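Long-range contacts in adenosine 5'-monophosphoramidase (Candida albicans, PDB 6IQ1), which probably hydrolyses adenosine 5'-monophosphoramidates to AMP, as a homodimeric member of the histidine triad nucleotide-binding (HINT) family: residues P36-A40 against L109-K113; L22-T28 against V67-L71; I44-H48 against Y60-I64. One frame throughout, in Å; residues are numbered along the deposited sequence.

Contact 1 (P36-A40 against L109-K113); sequences PIAEA and LIPKK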
loop_
_atom_site.group_PDB
_atom_site.type_symbol
_atom_site.label_atom_id
_atom_site.label_comp_id
_atom_site.label_asym_id
_atom_site.label_seq_id
_atom_site.Cartn_x
_atom_site.Cartn_y
_atom_site.Cartn_z
ATOM N N PRO D 36 -12.483 11.759 -5.763
ATOM C CA PRO D 36 -11.066 11.493 -6.032
ATOM C C PRO D 36 -10.164 12.644 -5.603
ATOM O O PRO D 36 -10.565 13.812 -5.584
ATOM C CB PRO D 36 -11.033 11.303 -7.553
ATOM C CG PRO D 36 -12.163 12.152 -8.056
ATOM C CD PRO D 36 -13.237 12.041 -6.999
ATOM N N ILE D 37 -8.930 12.287 -5.223
ATOM C CA ILE D 37 -7.888 13.272 -4.967
ATOM C C ILE D 37 -6.920 13.389 -6.139
ATOM O O ILE D 37 -6.013 14.229 -6.109
ATOM C CB ILE D 37 -7.128 12.970 -3.655
ATOM C CG1 ILE D 37 -6.100 11.844 -3.847
ATOM C CG2 ILE D 37 -8.104 12.662 -2.516
ATOM C CD1 ILE D 37 -5.194 11.644 -2.655
ATOM N N ALA D 38 -7.089 12.559 -7.165
ATOM C CA ALA D 38 -6.394 12.670 -8.436
ATOM C C ALA D 38 -7.326 12.086 -9.474
ATOM O O ALA D 38 -8.301 11.420 -9.135
ATOM C CB ALA D 38 -5.051 11.929 -8.441
ATOM N N GLU D 39 -6.981 12.279 -10.746
ATOM C CA GLU D 39 -7.935 12.030 -11.821
ATOM C C GLU D 39 -8.506 10.608 -11.776
ATOM O O GLU D 39 -9.724 10.415 -11.608
ATOM C CB GLU D 39 -7.296 12.316 -13.175
ATOM C CG GLU D 39 -8.310 12.187 -14.288
ATOM C CD GLU D 39 -7.772 12.594 -15.627
ATOM O OE1 GLU D 39 -6.580 12.977 -15.706
ATOM O OE2 GLU D 39 -8.553 12.537 -16.600
ATOM N N ALA D 40 -7.659 9.603 -11.939
ATOM C CA ALA D 40 -8.152 8.223 -11.946
ATOM C C ALA D 40 -7.818 7.517 -10.641
ATOM O O ALA D 40 -7.233 6.436 -10.629
ATOM C CB ALA D 40 -7.584 7.459 -13.135
ATOM N N LEU D 109 -5.091 3.394 -5.367
ATOM C CA LEU D 109 -4.125 3.590 -6.447
ATOM C C LEU D 109 -4.269 5.040 -6.892
ATOM O O LEU D 109 -5.275 5.403 -7.512
ATOM C CB LEU D 109 -4.367 2.628 -7.610
ATOM C CG LEU D 109 -3.537 2.982 -8.850
ATOM C CD1 LEU D 109 -2.041 2.982 -8.531
ATOM C CD2 LEU D 109 -3.813 2.057 -10.007
ATOM N N ILE D 110 -3.291 5.877 -6.545
ATOM C CA ILE D 110 -3.447 7.316 -6.729
ATOM C C ILE D 110 -2.387 7.854 -7.676
ATOM O O ILE D 110 -1.206 7.910 -7.307
ATOM C CB ILE D 110 -3.360 8.074 -5.402
ATOM C CG1 ILE D 110 -4.170 7.383 -4.312
ATOM C CG2 ILE D 110 -3.812 9.503 -5.608
ATOM C CD1 ILE D 110 -3.854 7.930 -2.917
ATOM N N PRO D 111 -2.761 8.261 -8.886
ATOM C CA PRO D 111 -1.786 8.885 -9.791
ATOM C C PRO D 111 -1.218 10.176 -9.214
ATOM O O PRO D 111 -1.908 10.922 -8.517
ATOM C CB PRO D 111 -2.606 9.133 -11.059
ATOM C CG PRO D 111 -3.634 7.986 -11.030
ATOM C CD PRO D 111 -4.011 7.902 -9.580
ATOM N N LYS D 112 0.066 10.428 -9.476
ATOM C CA LYS D 112 0.733 11.626 -8.950
ATOM C C LYS D 112 1.253 12.450 -10.124
ATOM O O LYS D 112 2.387 12.262 -10.563
ATOM C CB LYS D 112 1.874 11.262 -7.976
ATOM C CG LYS D 112 2.534 12.464 -7.307
ATOM C CD LYS D 112 1.655 13.017 -6.208
ATOM C CE LYS D 112 2.276 14.223 -5.531
ATOM N NZ LYS D 112 1.335 14.855 -4.561
ATOM N N LYS D 113 0.428 13.375 -10.617
ATOM C CA LYS D 113 0.763 14.147 -11.810
ATOM C C LYS D 113 1.436 15.480 -11.498
ATOM O O LYS D 113 2.138 16.030 -12.358
ATOM C CB LYS D 113 -0.501 14.390 -12.644
ATOM C CG LYS D 113 -1.034 13.139 -13.341
ATOM C CD LYS D 113 -2.337 13.424 -14.085
ATOM C CE LYS D 113 -2.223 13.085 -15.569
ATOM N NZ LYS D 113 -3.571 12.939 -16.189
#
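A loop can settle against a strand without pairing with it, and A38 does so here as a small peg. A38 CB points at the strand and drops into a shallow hollow made by I110 CG2 at 3.9 Å, the carbonyl P111 O at 3.3 Å and the proline ring at P111 CD, 4.3 Å away. I37 begins sideways, but its p rotamer brings CG1 to 3.7 Å from I110 CG2, so the branch of I110 is a bump touched by two loop residues. The P111 ring turns towards the loop and fills the space beside A40, whose O lies 3.7 Å from P111 CD. The two segments run nearly at right angles, 99° apart, with A38 and P111 closest in backbone (CA to CA 6.1 Å). At the exposed edge the extended E39 meets K113 in a salt bridge, E39 OE1 to K113 NZ 3.0 Å, whose hydrogen bond is weak. W123 of the second subunit packs on both I37 and I110. The arrangement belongs to the HIT fold: the loop joining strands 28-32 and 42-46 packs against the end of strand 107-112, which carries part of the histidine triad motif.

Contact 2 (L22-T28 against V67-L71); sequences LIETAKT and VVKKL
Three residues, I23, V67 and L71, account for most of the surface buried here. Set strand 22-24 and helix 67-71 with axes 9.6 Å apart and N-to-C directions 152° from one another, I23 and V67 nearest (CA to CA 7.4 Å). I23 and E24 are extended (phi/psi -98/133, -125/149), L22 departs from this (-119/-99), and 67-71 is regular helix (L71 N to V67 O 2.8 Å). I23, rotamer mt, points at the helix: its CG2 meets V67 CG1 at 4.0 Å, while CD1 reaches L71 CD2 at 4.0 Å and the aliphatic K70 CD at 3.5 Å. In this helix-on-sheet packing of the HIT fold, helix 58-74 packs on one face of the antiparallel sheet, running roughly against strand 21-24, one of its two outermost strands within the chain. A26 (-49/-36) and K27 (-112/-16) make a type I turn, with T25 N hydrogen-bonded to T28 O at 2.8 Å. V67 (chi1 t) sends CG2 to 3.9 Å from T25 OG1 and 4.0 Å from T28 CB; the T28 hydroxyl is hydrogen-bonded to D63. L71 starts sideways, but its mt rotamer carries CD2 within 4.1 Å of L22 CD1. L144 of the second subunit packs on I23.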
loop_
_atom_site.group_PDB
_atom_site.type_symbol
_atom_site.label_atom_id
_atom_site.label_comp_id
_atom_site.label_asym_id
_atom_site.label_seq_id
_atom_site.Cartn_x
_atom_site.Cartn_y
_atom_site.Cartn_z
ATOM N N LEU D 22 -14.306 -1.414 -12.522
ATOM C CA LEU D 22 -13.144 -1.485 -13.388
ATOM C C LEU D 22 -12.779 -2.954 -13.543
ATOM O O LEU D 22 -13.396 -3.659 -14.345
ATOM C CB LEU D 22 -12.017 -0.599 -12.829
ATOM C CG LEU D 22 -12.160 0.937 -12.934
ATOM C CD1 LEU D 22 -11.020 1.635 -12.239
ATOM C CD2 LEU D 22 -12.212 1.401 -14.386
ATOM N N ILE D 23 -11.807 -3.456 -12.806
ATOM C CA ILE D 23 -11.416 -4.855 -12.869
ATOM C C ILE D 23 -12.090 -5.583 -11.719
ATOM O O ILE D 23 -12.091 -5.098 -10.584
ATOM C CB ILE D 23 -9.884 -4.999 -12.814
ATOM C CG1 ILE D 23 -9.258 -4.557 -14.153
ATOM C CG2 ILE D 23 -9.476 -6.427 -12.451
ATOM C CD1 ILE D 23 -7.722 -4.584 -14.172
ATOM N N GLU D 24 -12.685 -6.728 -12.007
ATOM C CA GLU D 24 -13.185 -7.604 -10.959
ATOM C C GLU D 24 -12.594 -9.003 -11.120
ATOM O O GLU D 24 -12.307 -9.459 -12.231
ATOM C CB GLU D 24 -14.701 -7.681 -10.962
ATOM C CG GLU D 24 -15.234 -8.327 -9.712
ATOM C CD GLU D 24 -16.733 -8.531 -9.729
ATOM O OE1 GLU D 24 -17.445 -7.823 -10.495
ATOM O OE2 GLU D 24 -17.185 -9.407 -8.952
ATOM N N THR D 25 -12.422 -9.675 -9.988
ATOM C CA THR D 25 -11.754 -10.962 -9.886
ATOM C C THR D 25 -12.616 -11.836 -8.978
ATOM O O THR D 25 -13.535 -11.343 -8.319
ATOM C CB THR D 25 -10.306 -10.755 -9.360
ATOM O OG1 THR D 25 -9.442 -10.334 -10.427
ATOM C CG2 THR D 25 -9.731 -11.965 -8.721
ATOM N N ALA D 26 -12.364 -13.147 -8.987
ATOM C CA ALA D 26 -13.003 -14.015 -8.005
ATOM C C ALA D 26 -12.857 -13.458 -6.593
ATOM O O ALA D 26 -13.774 -13.572 -5.772
ATOM C CB ALA D 26 -12.411 -15.426 -8.081
ATOM N N LYS D 27 -11.716 -12.839 -6.292
ATOM C CA LYS D 27 -11.432 -12.379 -4.943
ATOM C C LYS D 27 -11.388 -10.861 -4.768
ATOM O O LYS D 27 -11.486 -10.393 -3.629
ATOM C CB LYS D 27 -10.104 -12.987 -4.454
ATOM C CG LYS D 27 -10.262 -14.428 -3.968
ATOM C CD LYS D 27 -8.909 -15.135 -3.852
ATOM C CE LYS D 27 -9.065 -16.659 -3.777
ATOM N NZ LYS D 27 -10.023 -17.083 -2.710
ATOM N N THR D 28 -11.273 -10.079 -5.841
ATOM C CA THR D 28 -11.020 -8.654 -5.701
ATOM C C THR D 28 -12.021 -7.834 -6.508
ATOM O O THR D 28 -12.487 -8.269 -7.564
ATOM C CB THR D 28 -9.576 -8.337 -6.141
ATOM O OG1 THR D 28 -8.661 -9.053 -5.305
ATOM C CG2 THR D 28 -9.278 -6.858 -6.029
ATOM N N VAL D 67 -3.856 -7.231 -9.070
ATOM C CA VAL D 67 -4.910 -6.397 -9.639
ATOM C C VAL D 67 -4.447 -4.944 -9.749
ATOM O O VAL D 67 -4.669 -4.287 -10.779
ATOM C CB VAL D 67 -6.198 -6.526 -8.816
ATOM C CG1 VAL D 67 -7.215 -5.476 -9.262
ATOM C CG2 VAL D 67 -6.743 -7.950 -8.930
ATOM N N VAL D 68 -3.805 -4.411 -8.693
ATOM C CA VAL D 68 -3.304 -3.036 -8.750
ATOM C C VAL D 68 -2.327 -2.889 -9.911
ATOM O O VAL D 68 -2.369 -1.910 -10.662
ATOM C CB VAL D 68 -2.660 -2.620 -7.408
ATOM C CG1 VAL D 68 -2.141 -1.187 -7.475
ATOM C CG2 VAL D 68 -3.642 -2.764 -6.260
ATOM N N LYS D 69 -1.464 -3.886 -10.103
ATOM C CA LYS D 69 -0.529 -3.847 -11.220
ATOM C C LYS D 69 -1.269 -3.796 -12.548
ATOM O O LYS D 69 -0.935 -2.992 -13.426
ATOM C CB LYS D 69 0.393 -5.060 -11.181
ATOM C CG LYS D 69 1.251 -5.171 -12.402
ATOM C CD LYS D 69 2.276 -6.251 -12.206
ATOM C CE LYS D 69 2.963 -6.590 -13.490
ATOM N NZ LYS D 69 3.506 -7.939 -13.303
ATOM N N LYS D 70 -2.283 -4.647 -12.712
ATOM C CA LYS D 70 -3.072 -4.611 -13.936
ATOM C C LYS D 70 -3.750 -3.246 -14.120
ATOM O O LYS D 70 -3.838 -2.736 -15.247
ATOM C CB LYS D 70 -4.091 -5.757 -13.934
ATOM C CG LYS D 70 -4.583 -6.123 -15.330
ATOM C CD LYS D 70 -5.609 -7.214 -15.274
ATOM C CE LYS D 70 -6.312 -7.416 -16.619
ATOM N NZ LYS D 70 -7.330 -8.494 -16.522
ATOM N N LEU D 71 -4.199 -2.618 -13.019
ATOM C CA LEU D 71 -4.825 -1.301 -13.132
ATOM C C LEU D 71 -3.838 -0.230 -13.595
ATOM O O LEU D 71 -4.236 0.705 -14.303
ATOM C CB LEU D 71 -5.468 -0.891 -11.803
ATOM C CG LEU D 71 -6.759 -1.617 -11.434
ATOM C CD1 LEU D 71 -7.006 -1.503 -9.937
ATOM C CD2 LEU D 71 -7.941 -1.085 -12.251
#

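Contact 3 (I44-H48 against Y60-I64); sequences IIPKH and YLSDI
In the HIT fold, strand 44-46 and helix 60-64 run almost antiparallel, their directions 161° apart and their axes 8.6 Å from each other at closest approach. The strand is extended, with I44 and I45 near phi/psi -135/119 and -130/142 and P46 at -68/150; the chain then bends at K47 (-76/-31), and H48 (-61/131) leads on to the zinc ligand H49. P46 and Y60 are the closest residues in backbone, CA to CA 5.9 Å. Strand 42-46 enters a loop and the chain returns as helix 58-74 over the same sheet, probably beside the nucleotide site, since I64 lies near F107, an AMP-binding residue by similarity. P46 O also accepts a hydrogen bond from H104 NE2, another zinc ligand. Among the side chains, I64 (chi1 m, chi2 t) starts sideways but brings CD1 to 4.1 Å from P46 CD and CG2 to 4.4 Å from I44 CG2, I44 being chi1 m. I45 points away from helix 60-64 and packs on F9 and I13 of helix 8-14. The end of K47 leads away from the helix, its NZ hydrogen-bonded to T25 O and in a salt bridge with E24. Y60, chi1 m and chi2 83°, sets CB 4.0 Å from P46 CB and brings its ring against the bend, with CE2 3.6 Å from H48 N. Its face receives a CH-pi contact: H48 CB stands 3.7 Å from the ring centroid, 5° off the normal.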
loop_
_atom_site.group_PDB
_atom_site.type_symbol
_atom_site.label_atom_id
_atom_site.label_comp_id
_atom_site.label_asym_id
_atom_site.label_seq_id
_atom_site.Cartn_x
_atom_site.Cartn_y
_atom_site.Cartn_z
ATOM N N ILE D 44 -9.363 -0.471 -4.547
ATOM C CA ILE D 44 -9.194 -1.900 -4.783
ATOM C C ILE D 44 -9.463 -2.607 -3.467
ATOM O O ILE D 44 -8.773 -2.352 -2.474
ATOM C CB ILE D 44 -7.786 -2.256 -5.290
ATOM C CG1 ILE D 44 -7.426 -1.453 -6.543
ATOM C CG2 ILE D 44 -7.682 -3.750 -5.524
ATOM C CD1 ILE D 44 -6.634 -0.188 -6.255
ATOM N N ILE D 45 -10.469 -3.476 -3.445
ATOM C CA ILE D 45 -10.913 -4.068 -2.184
ATOM C C ILE D 45 -11.007 -5.590 -2.281
ATOM O O ILE D 45 -11.403 -6.147 -3.320
ATOM C CB ILE D 45 -12.255 -3.459 -1.732
ATOM C CG1 ILE D 45 -13.413 -3.949 -2.603
ATOM C CG2 ILE D 45 -12.192 -1.913 -1.738
ATOM C CD1 ILE D 45 -14.739 -3.317 -2.216
ATOM N N PRO D 46 -10.631 -6.303 -1.228
ATOM C CA PRO D 46 -10.991 -7.717 -1.146
ATOM C C PRO D 46 -12.496 -7.853 -0.966
ATOM O O PRO D 46 -13.153 -6.981 -0.394
ATOM C CB PRO D 46 -10.229 -8.204 0.091
ATOM C CG PRO D 46 -10.126 -6.988 0.957
ATOM C CD PRO D 46 -9.987 -5.810 0.005
ATOM N N LYS D 47 -13.052 -8.958 -1.474
ATOM C CA LYS D 47 -14.489 -9.184 -1.325
ATOM C C LYS D 47 -14.840 -9.624 0.089
ATOM O O LYS D 47 -15.928 -9.310 0.589
ATOM C CB LYS D 47 -14.970 -10.204 -2.343
ATOM C CG LYS D 47 -15.235 -9.601 -3.719
ATOM C CD LYS D 47 -15.110 -10.672 -4.813
ATOM C CE LYS D 47 -15.566 -10.141 -6.164
ATOM N NZ LYS D 47 -15.898 -11.249 -7.116
ATOM N N HIS D 48 -13.929 -10.330 0.741
ATOM C CA HIS D 48 -14.044 -10.659 2.154
ATOM C C HIS D 48 -14.075 -9.391 3.004
ATOM O O HIS D 48 -13.216 -8.510 2.858
ATOM C CB HIS D 48 -12.844 -11.529 2.526
ATOM C CG HIS D 48 -12.901 -12.114 3.898
ATOM N ND1 HIS D 48 -12.593 -11.389 5.029
ATOM C CD2 HIS D 48 -13.179 -13.369 4.316
ATOM C CE1 HIS D 48 -12.711 -12.164 6.091
ATOM N NE2 HIS D 48 -13.065 -13.371 5.684
ATOM N N TYR D 60 -6.925 -13.640 -0.090
ATOM C CA TYR D 60 -7.379 -12.372 -0.641
ATOM C C TYR D 60 -6.243 -11.351 -0.754
ATOM O O TYR D 60 -6.218 -10.554 -1.704
ATOM C CB TYR D 60 -8.516 -11.818 0.207
ATOM C CG TYR D 60 -9.800 -12.572 0.001
ATOM C CD1 TYR D 60 -10.046 -13.764 0.682
ATOM C CD2 TYR D 60 -10.767 -12.095 -0.873
ATOM C CE1 TYR D 60 -11.199 -14.459 0.496
ATOM C CE2 TYR D 60 -11.938 -12.777 -1.066
ATOM C CZ TYR D 60 -12.150 -13.962 -0.384
ATOM O OH TYR D 60 -13.321 -14.648 -0.598
ATOM N N LEU D 61 -5.302 -11.356 0.198
ATOM C CA LEU D 61 -4.180 -10.430 0.126
ATOM C C LEU D 61 -3.319 -10.711 -1.092
ATOM O O LEU D 61 -2.807 -9.781 -1.719
ATOM C CB LEU D 61 -3.340 -10.518 1.394
ATOM C CG LEU D 61 -3.986 -10.001 2.677
ATOM C CD1 LEU D 61 -3.001 -10.055 3.824
ATOM C CD2 LEU D 61 -4.539 -8.605 2.498
ATOM N N SER D 62 -3.160 -11.990 -1.453
ATOM C CA SER D 62 -2.267 -12.346 -2.551
ATOM C C SER D 62 -2.769 -11.817 -3.885
ATOM O O SER D 62 -1.971 -11.580 -4.798
ATOM C CB SER D 62 -2.104 -13.861 -2.630
ATOM O OG SER D 62 -1.239 -14.314 -1.607
ATOM N N ASP D 63 -4.078 -11.619 -4.016
ATOM C CA ASP D 63 -4.664 -11.230 -5.284
ATOM C C ASP D 63 -4.704 -9.714 -5.494
ATOM O O ASP D 63 -4.846 -9.259 -6.637
ATOM C CB ASP D 63 -6.070 -11.833 -5.382
ATOM C CG ASP D 63 -6.747 -11.519 -6.680
ATOM O OD1 ASP D 63 -6.219 -11.897 -7.742
ATOM O OD2 ASP D 63 -7.813 -10.880 -6.643
ATOM N N ILE D 64 -4.524 -8.928 -4.433
ATOM C CA ILE D 64 -4.730 -7.486 -4.518
ATOM C C ILE D 64 -3.661 -6.816 -5.387
ATOM O O ILE D 64 -3.975 -6.139 -6.372
ATOM C CB ILE D 64 -4.783 -6.887 -3.108
ATOM C CG1 ILE D 64 -6.168 -7.117 -2.536
ATOM C CG2 ILE D 64 -4.423 -5.381 -3.107
ATOM C CD1 ILE D 64 -6.183 -7.015 -1.059
#

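The three contacts show how one sheet can be packed in different ways. Contacts 2 and 3, with centres about 8 Å apart, both use helix 58-74, whose later turns meet outermost strand 21-24 and whose earlier turns meet strand 42-46; T28 OG1 to D63 OD2 (2.4 Å) and T25 O to K47 NZ (2.7 Å) tie them together. Contact 1 is a loop on a strand, yet L109 CD2 reaches L71 CB at 3.8 Å in contact 2. Contacts 1 and 2 are mainly buried, contact 3 only partly. Contact 1 is apolar inside with a salt bridge at its exposed edge, contact 2 aliphatic between sheet and helix, contact 3 aliphatic towards I44 and aromatic beyond the strand at H48.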